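Local coordinates for TTHB210-like domain-containing protein (Thermus thermophilus, PDB 3VG8), which is of unknown function but assembles into a homodecamer and is controlled by the sigma-E/anti-sigma-E regulatory system, at the interface of chains A and B. Numbering follows the deposited sequence. Chains: chain A/B, Hypothetical Protein TTHB210.

The three contacts line one two-fold symmetric interface between copies of the same protein. C-alpha centres of contact 1 and contact 2 are about 13 Å apart, those of contact 2 and contact 3 about 17 Å, and those of contact 1 and contact 3 about 22 Å. A:Tyr60 (contact 1) and A:Ile63 (contact 2) each bridge strand 78-84 of chain B antiparallel, with A:Asp62 breaking the regular strand between them. Contact 3 is largely the exchanged twin of contact 2, with residues 63-68 supplied by chain B and residues 77-79 by chain A. Each subunit thus offers its residue 63 segment to the partner's strand starting at 78.

Contact 1: the interface of chains A and B. Residues chain A 57-61; chain B 81-83, 95.
An antiparallel strand pairing joins chain A to chain B here, one piece of a two-fold interface that probably helps hold subunits together in the homodecamer. A:Tyr60 and B:Met81, a selenomethionine engineered in place of leucine, exchange backbone bonds: A:Tyr60 N gives to B:Met81 O at 2.9 Å, and B:Met81 N gives to A:Tyr60 O at 2.7 Å. Beside this bridge their side chains cross obliquely, CB of A:Tyr60 lying 3.8 Å from CB of B:Met81. B:Tyr95 comes tip first, with A:His58 O in its ring plane, at the edge. Its OH gives to A:His58 O at 2.7 Å, in the carbonyl plane and on a lone pair (C=O...donor angle 128°), and also accepts from A:His58 N at 2.9 Å, so one hydroxyl grips both polar backbone atoms of the residue. B:Pro83 helps place that phenol, its CA sitting over the centre of one ring face. CD of B:Pro83 meets CG of A:Lys59 at 3.6 Å; the lysine sets CG anti to its carbonyl carbon (chi1 -85°), the side chains crossing at about a right angle. In the fold, chain A gives the segment from helix 51-55 to strand 60-61, chain B strands 78-84 and 94-100.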
loop_
_atom_site.group_PDB
_atom_site.type_symbol
_atom_site.label_atom_id
_atom_site.label_comp_id
_atom_site.label_asym_id
_atom_site.label_seq_id
_atom_site.Cartn_x
_atom_site.Cartn_y
_atom_site.Cartn_z
ATOM N N SER A 57 13.200 -2.370 33.643
ATOM C CA SER A 57 12.023 -3.085 33.120
ATOM C C SER A 57 11.881 -3.064 31.597
ATOM O O SER A 57 10.779 -3.029 31.077
ATOM C CB SER A 57 10.730 -2.532 33.746
ATOM O OG SER A 57 10.795 -2.591 35.169
ATOM N N HIS A 58 12.997 -3.086 30.886
ATOM C CA HIS A 58 12.953 -3.094 29.431
ATOM C C HIS A 58 12.211 -4.358 28.974
ATOM O O HIS A 58 12.363 -5.411 29.573
ATOM C CB HIS A 58 14.368 -3.100 28.866
ATOM C CG HIS A 58 14.414 -3.034 27.374
ATOM N ND1 HIS A 58 14.228 -1.860 26.677
ATOM C CD2 HIS A 58 14.557 -4.007 26.444
ATOM C CE1 HIS A 58 14.252 -2.112 25.381
ATOM N NE2 HIS A 58 14.451 -3.408 25.213
ATOM N N LYS A 59 11.398 -4.243 27.929
ATOM C CA LYS A 59 10.647 -5.384 27.402
ATOM C C LYS A 59 11.327 -5.857 26.141
ATOM O O LYS A 59 11.334 -5.153 25.146
ATOM C CB LYS A 59 9.193 -5.006 27.048
ATOM C CG LYS A 59 8.206 -5.065 28.205
ATOM C CD LYS A 59 6.762 -4.735 27.779
ATOM C CE LYS A 59 6.178 -5.784 26.840
ATOM N NZ LYS A 59 4.821 -5.400 26.343
ATOM N N TYR A 60 11.911 -7.047 26.199
ATOM C CA TYR A 60 12.587 -7.634 25.054
ATOM C C TYR A 60 11.594 -8.586 24.412
ATOM O O TYR A 60 11.162 -9.573 25.041
ATOM C CB TYR A 60 13.813 -8.433 25.503
ATOM C CG TYR A 60 14.996 -7.588 25.866
ATOM C CD1 TYR A 60 15.791 -7.002 24.870
ATOM C CD2 TYR A 60 15.350 -7.393 27.191
ATOM C CE1 TYR A 60 16.906 -6.256 25.191
ATOM C CE2 TYR A 60 16.483 -6.638 27.533
ATOM C CZ TYR A 60 17.260 -6.079 26.524
ATOM O OH TYR A 60 18.422 -5.408 26.843
ATOM N N VAL A 61 11.244 -8.289 23.166
ATOM C CA VAL A 61 10.301 -9.107 22.426
ATOM C C VAL A 61 10.870 -9.496 21.073
ATOM O O VAL A 61 11.401 -8.649 20.359
ATOM C CB VAL A 61 8.972 -8.342 22.220
ATOM C CG1 VAL A 61 8.037 -9.132 21.305
ATOM C CG2 VAL A 61 8.307 -8.108 23.575
HETATM N N MSE B 81 12.036 -11.498 26.735
HETATM C CA MSE B 81 12.437 -11.360 28.143
HETATM C C MSE B 81 11.491 -10.285 28.622
HETATM O O MSE B 81 11.638 -9.104 28.286
HETATM C CB MSE B 81 13.902 -10.959 28.296
HETATM C CG MSE B 81 14.849 -11.980 27.667
HETATM SE SE MSE B 81 16.703 -11.496 28.048
HETATM C CE MSE B 81 17.612 -12.534 26.699
ATOM N N ILE B 82 10.506 -10.739 29.398
ATOM C CA ILE B 82 9.405 -9.917 29.886
ATOM C C ILE B 82 9.415 -9.640 31.378
ATOM O O ILE B 82 9.433 -10.569 32.178
ATOM C CB ILE B 82 8.055 -10.618 29.575
ATOM C CG1 ILE B 82 8.060 -11.186 28.144
ATOM C CG2 ILE B 82 6.891 -9.645 29.813
ATOM C CD1 ILE B 82 7.910 -10.158 27.026
ATOM N N PRO B 83 9.364 -8.355 31.769
ATOM C CA PRO B 83 9.363 -8.007 33.191
ATOM C C PRO B 83 7.980 -8.186 33.786
ATOM O O PRO B 83 6.967 -7.951 33.120
ATOM C CB PRO B 83 9.812 -6.554 33.195
ATOM C CG PRO B 83 9.186 -6.015 31.905
ATOM C CD PRO B 83 9.409 -7.155 30.913
ATOM N N TYR B 95 11.524 -11.587 35.768
ATOM C CA TYR B 95 11.628 -11.519 34.326
ATOM C C TYR B 95 11.221 -12.879 33.796
ATOM O O TYR B 95 11.538 -13.905 34.393
ATOM C CB TYR B 95 13.046 -11.166 33.864
ATOM C CG TYR B 95 13.127 -9.747 33.357
ATOM C CD1 TYR B 95 12.923 -9.450 31.999
ATOM C CD2 TYR B 95 13.391 -8.696 34.232
ATOM C CE1 TYR B 95 12.987 -8.134 31.532
ATOM C CE2 TYR B 95 13.457 -7.374 33.777
ATOM C CZ TYR B 95 13.257 -7.098 32.441
ATOM O OH TYR B 95 13.332 -5.784 32.025
#

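Contact 2: the interface of chains A and B. Residues chain A 62-65, 68; chain B 77-79, 104.
The carboxylate of A:Asp62 stands nearly upright on the imidazole of B:His78, the two planes 81° apart. Traced outward, CB of A:Asp62 comes within 4.0 Å of CB of B:Val104 and also lies near the histidine CD2. Its CG, anti to the backbone N (chi1 -171°), lies beside CG1 of the same valine at 3.9 Å, the side chains crossing at about a right angle. At the tip, OD2 also faces that CG1, whereas OD1 comes down on one face of the B:His78 ring, above its CG. OD1 accepts from A:Thr65 OG1 at 2.7 Å, met 60° out of the carboxylate plane. Water 1 also bonds to OD1, at 2.6 Å, and reaches B:Asp77 OD2 at 2.8 Å and B:Val104 N at 3.0 Å. The two carboxylate oxygens, A:Asp62 OD1 and B:Asp77 OD2, are 4.4 Å apart, so the water may ease repulsion between like charges. B:Asp77 OD2 additionally takes ND1 of B:His78 on its anti lone pair, which helps hold the ring's rotation. A:Ile63 N gives to B:Val79 O at 3.0 Å, and B:Val79 N gives back to A:Ile63 O. In the fold, A:Asp62 precedes the bridge residue and helix 65-71, packed against the start of B strand 78-84 and B helix 104-111.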
loop_
_atom_site.group_PDB
_atom_site.type_symbol
_atom_site.label_atom_id
_atom_site.label_comp_id
_atom_site.label_asym_id
_atom_site.label_seq_id
_atom_site.Cartn_x
_atom_site.Cartn_y
_atom_site.Cartn_z
ATOM N N ASP A 62 10.786 -10.778 20.732
ATOM C CA ASP A 62 11.259 -11.241 19.428
ATOM C C ASP A 62 12.743 -10.937 19.128
ATOM O O ASP A 62 13.067 -10.389 18.081
ATOM C CB ASP A 62 10.361 -10.619 18.336
ATOM C CG ASP A 62 10.618 -11.198 16.949
ATOM O OD1 ASP A 62 10.787 -12.415 16.827
ATOM O OD2 ASP A 62 10.633 -10.434 15.971
ATOM N N ILE A 63 13.656 -11.282 20.032
ATOM C CA ILE A 63 15.056 -10.995 19.732
ATOM C C ILE A 63 15.772 -12.264 19.313
ATOM O O ILE A 63 15.359 -13.375 19.682
ATOM C CB ILE A 63 15.767 -10.350 20.928
ATOM C CG1 ILE A 63 15.803 -11.321 22.097
ATOM C CG2 ILE A 63 15.030 -9.053 21.338
ATOM C CD1 ILE A 63 16.554 -10.793 23.286
ATOM N N GLY A 64 16.814 -12.098 18.498
ATOM C CA GLY A 64 17.588 -13.233 18.019
ATOM C C GLY A 64 16.927 -14.011 16.897
ATOM O O GLY A 64 17.432 -15.044 16.454
ATOM N N THR A 65 15.809 -13.498 16.409
ATOM C CA THR A 65 15.069 -14.172 15.349
ATOM C C THR A 65 15.915 -14.706 14.193
ATOM O O THR A 65 15.912 -15.904 13.928
ATOM C CB THR A 65 13.994 -13.249 14.752
ATOM O OG1 THR A 65 13.322 -12.554 15.806
ATOM C CG2 THR A 65 12.974 -14.073 13.959
ATOM N N LEU A 68 18.655 -17.367 15.340
ATOM C CA LEU A 68 17.989 -18.599 15.742
ATOM C C LEU A 68 17.374 -19.358 14.576
ATOM O O LEU A 68 17.398 -20.587 14.567
ATOM C CB LEU A 68 16.912 -18.294 16.773
ATOM C CG LEU A 68 17.441 -17.952 18.154
ATOM C CD1 LEU A 68 16.293 -17.491 19.029
ATOM C CD2 LEU A 68 18.129 -19.185 18.741
ATOM N N ASP B 77 12.453 -20.150 17.527
ATOM C CA ASP B 77 12.258 -19.049 16.592
ATOM C C ASP B 77 12.778 -17.735 17.165
ATOM O O ASP B 77 13.490 -16.992 16.501
ATOM C CB ASP B 77 10.769 -18.914 16.244
ATOM C CG ASP B 77 10.504 -17.801 15.252
ATOM O OD1 ASP B 77 10.497 -18.093 14.044
ATOM O OD2 ASP B 77 10.317 -16.633 15.665
ATOM N N HIS B 78 12.419 -17.426 18.398
ATOM C CA HIS B 78 12.913 -16.188 18.985
ATOM C C HIS B 78 12.876 -16.273 20.497
ATOM O O HIS B 78 12.382 -17.243 21.065
ATOM C CB HIS B 78 12.081 -14.974 18.507
ATOM C CG HIS B 78 10.634 -15.029 18.900
ATOM N ND1 HIS B 78 9.705 -15.786 18.217
ATOM C CD2 HIS B 78 9.956 -14.413 19.905
ATOM C CE1 HIS B 78 8.516 -15.629 18.779
ATOM N NE2 HIS B 78 8.641 -14.800 19.804
ATOM N N VAL B 79 13.408 -15.240 21.140
ATOM C CA VAL B 79 13.427 -15.155 22.575
ATOM C C VAL B 79 12.721 -13.879 23.038
ATOM O O VAL B 79 12.756 -12.868 22.352
ATOM C CB VAL B 79 14.900 -15.132 23.096
ATOM C CG1 VAL B 79 14.925 -14.720 24.561
ATOM C CG2 VAL B 79 15.529 -16.481 22.931
ATOM N N VAL B 104 6.710 -14.475 16.155
ATOM C CA VAL B 104 6.065 -13.654 17.150
ATOM C C VAL B 104 4.584 -13.389 16.864
ATOM O O VAL B 104 3.802 -13.287 17.796
ATOM C CB VAL B 104 6.833 -12.319 17.370
ATOM C CG1 VAL B 104 6.829 -11.466 16.096
ATOM C CG2 VAL B 104 6.206 -11.570 18.532
HETATM O O HOH W 1 9.511 -13.998 15.258
#

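Contact 3: the interface of chains A and B. Residues chain A 75-79; chain B 63, 65, 68, 72.
The start of strand 78-83 in chain A, with the residues leading into it, packs here on the short helix 65-69 of chain B and on the bridge residue before it. A:Val79 and B:Ile63 form the antiparallel bridge: A:Val79 N gives to B:Ile63 O at 3.1 Å, and B:Ile63 N gives to A:Val79 O at 2.9 Å.

B:Leu68 is central to the apolar packing, with 58 Å² of its surface hidden by chain A. Its CG stands anti to the carbonyl carbon (chi1 -69°), and CD1 reaches the chain A backbone, 3.6 Å from A:His78 CA and 3.5 Å from A:Asp77 O. The same methyl meets the branch methyl CG2 of A:Ile76 at 3.9 Å, where the two side chains pass at a slant, while CB of the leucine touches A:Ile76 O. One turn earlier in the helix, B:Thr65 presents both branches to chain A. OG1 rests against the CB of A:His78, and CG2 lies 3.6 Å from A:Asp77 O. Farther along, the carbonyl oxygen of B:Gly72 approaches CB of A:Arg75, whose side chain is not modelled beyond that atom.

Within chain A, A:Asp77 steadies the imidazole: ND1 of A:His78 gives to A:Asp77 OD2 at 2.6 Å, arriving on that oxygen's anti lone pair, with the acceptor 20° out of the ring plane.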
loop_
_atom_site.group_PDB
_atom_site.type_symbol
_atom_site.label_atom_id
_atom_site.label_comp_id
_atom_site.label_asym_id
_atom_site.label_seq_id
_atom_site.Cartn_x
_atom_site.Cartn_y
_atom_site.Cartn_z
ATOM N N ARG A 75 18.390 -29.277 19.165
ATOM C CA ARG A 75 17.829 -29.427 20.498
ATOM C C ARG A 75 18.616 -28.629 21.528
ATOM O O ARG A 75 19.843 -28.536 21.454
ATOM C CB ARG A 75 17.824 -30.907 20.894
ATOM N N ILE A 76 17.903 -28.055 22.487
ATOM C CA ILE A 76 18.529 -27.279 23.544
ATOM C C ILE A 76 18.732 -28.183 24.751
ATOM O O ILE A 76 17.771 -28.685 25.322
ATOM C CB ILE A 76 17.642 -26.094 23.951
ATOM C CG1 ILE A 76 17.409 -25.196 22.745
ATOM C CG2 ILE A 76 18.302 -25.305 25.068
ATOM C CD1 ILE A 76 16.502 -24.019 23.025
ATOM N N ASP A 77 19.980 -28.388 25.147
ATOM C CA ASP A 77 20.274 -29.239 26.293
ATOM C C ASP A 77 19.870 -28.566 27.603
ATOM O O ASP A 77 19.108 -29.127 28.396
ATOM C CB ASP A 77 21.767 -29.574 26.344
ATOM C CG ASP A 77 22.108 -30.517 27.490
ATOM O OD1 ASP A 77 21.973 -31.745 27.304
ATOM O OD2 ASP A 77 22.498 -30.036 28.579
ATOM N N HIS A 78 20.400 -27.369 27.844
ATOM C CA HIS A 78 20.069 -26.641 29.064
ATOM C C HIS A 78 20.210 -25.136 28.872
ATOM O O HIS A 78 20.671 -24.681 27.833
ATOM C CB HIS A 78 20.963 -27.095 30.222
ATOM C CG HIS A 78 22.423 -26.838 29.999
ATOM N ND1 HIS A 78 23.194 -27.606 29.155
ATOM C CD2 HIS A 78 23.252 -25.901 30.518
ATOM C CE1 HIS A 78 24.436 -27.158 29.166
ATOM N NE2 HIS A 78 24.497 -26.123 29.985
ATOM N N VAL A 79 19.807 -24.372 29.881
ATOM C CA VAL A 79 19.902 -22.916 29.833
ATOM C C VAL A 79 20.791 -22.403 30.971
ATOM O O VAL A 79 20.799 -22.977 32.061
ATOM C CB VAL A 79 18.479 -22.258 29.966
ATOM C CG1 VAL A 79 18.596 -20.812 30.414
ATOM C CG2 VAL A 79 17.756 -22.304 28.644
ATOM N N ILE B 63 20.095 -25.113 33.898
ATOM C CA ILE B 63 18.687 -24.987 34.274
ATOM C C ILE B 63 17.759 -25.632 33.252
ATOM O O ILE B 63 18.045 -25.648 32.058
ATOM C CB ILE B 63 18.280 -23.516 34.418
ATOM C CG1 ILE B 63 19.298 -22.790 35.298
ATOM C CG2 ILE B 63 16.890 -23.421 35.019
ATOM C CD1 ILE B 63 19.505 -23.427 36.656
ATOM N N THR B 65 17.229 -28.650 32.543
ATOM C CA THR B 65 17.693 -29.800 31.779
ATOM C C THR B 65 16.663 -30.937 31.656
ATOM O O THR B 65 16.351 -31.363 30.543
ATOM C CB THR B 65 18.998 -30.373 32.347
ATOM O OG1 THR B 65 19.856 -29.300 32.764
ATOM C CG2 THR B 65 19.708 -31.210 31.271
ATOM N N LEU B 68 13.654 -29.860 29.378
ATOM C CA LEU B 68 14.088 -29.708 27.984
ATOM C C LEU B 68 14.411 -31.061 27.341
ATOM O O LEU B 68 14.133 -31.282 26.160
ATOM C CB LEU B 68 15.320 -28.792 27.893
ATOM C CG LEU B 68 15.177 -27.295 28.191
ATOM C CD1 LEU B 68 16.563 -26.676 28.293
ATOM C CD2 LEU B 68 14.365 -26.612 27.099
ATOM N N GLY B 72 12.810 -33.003 23.496
ATOM C CA GLY B 72 13.533 -33.362 22.287
ATOM C C GLY B 72 13.626 -32.242 21.267
ATOM O O GLY B 72 14.347 -31.264 21.473
#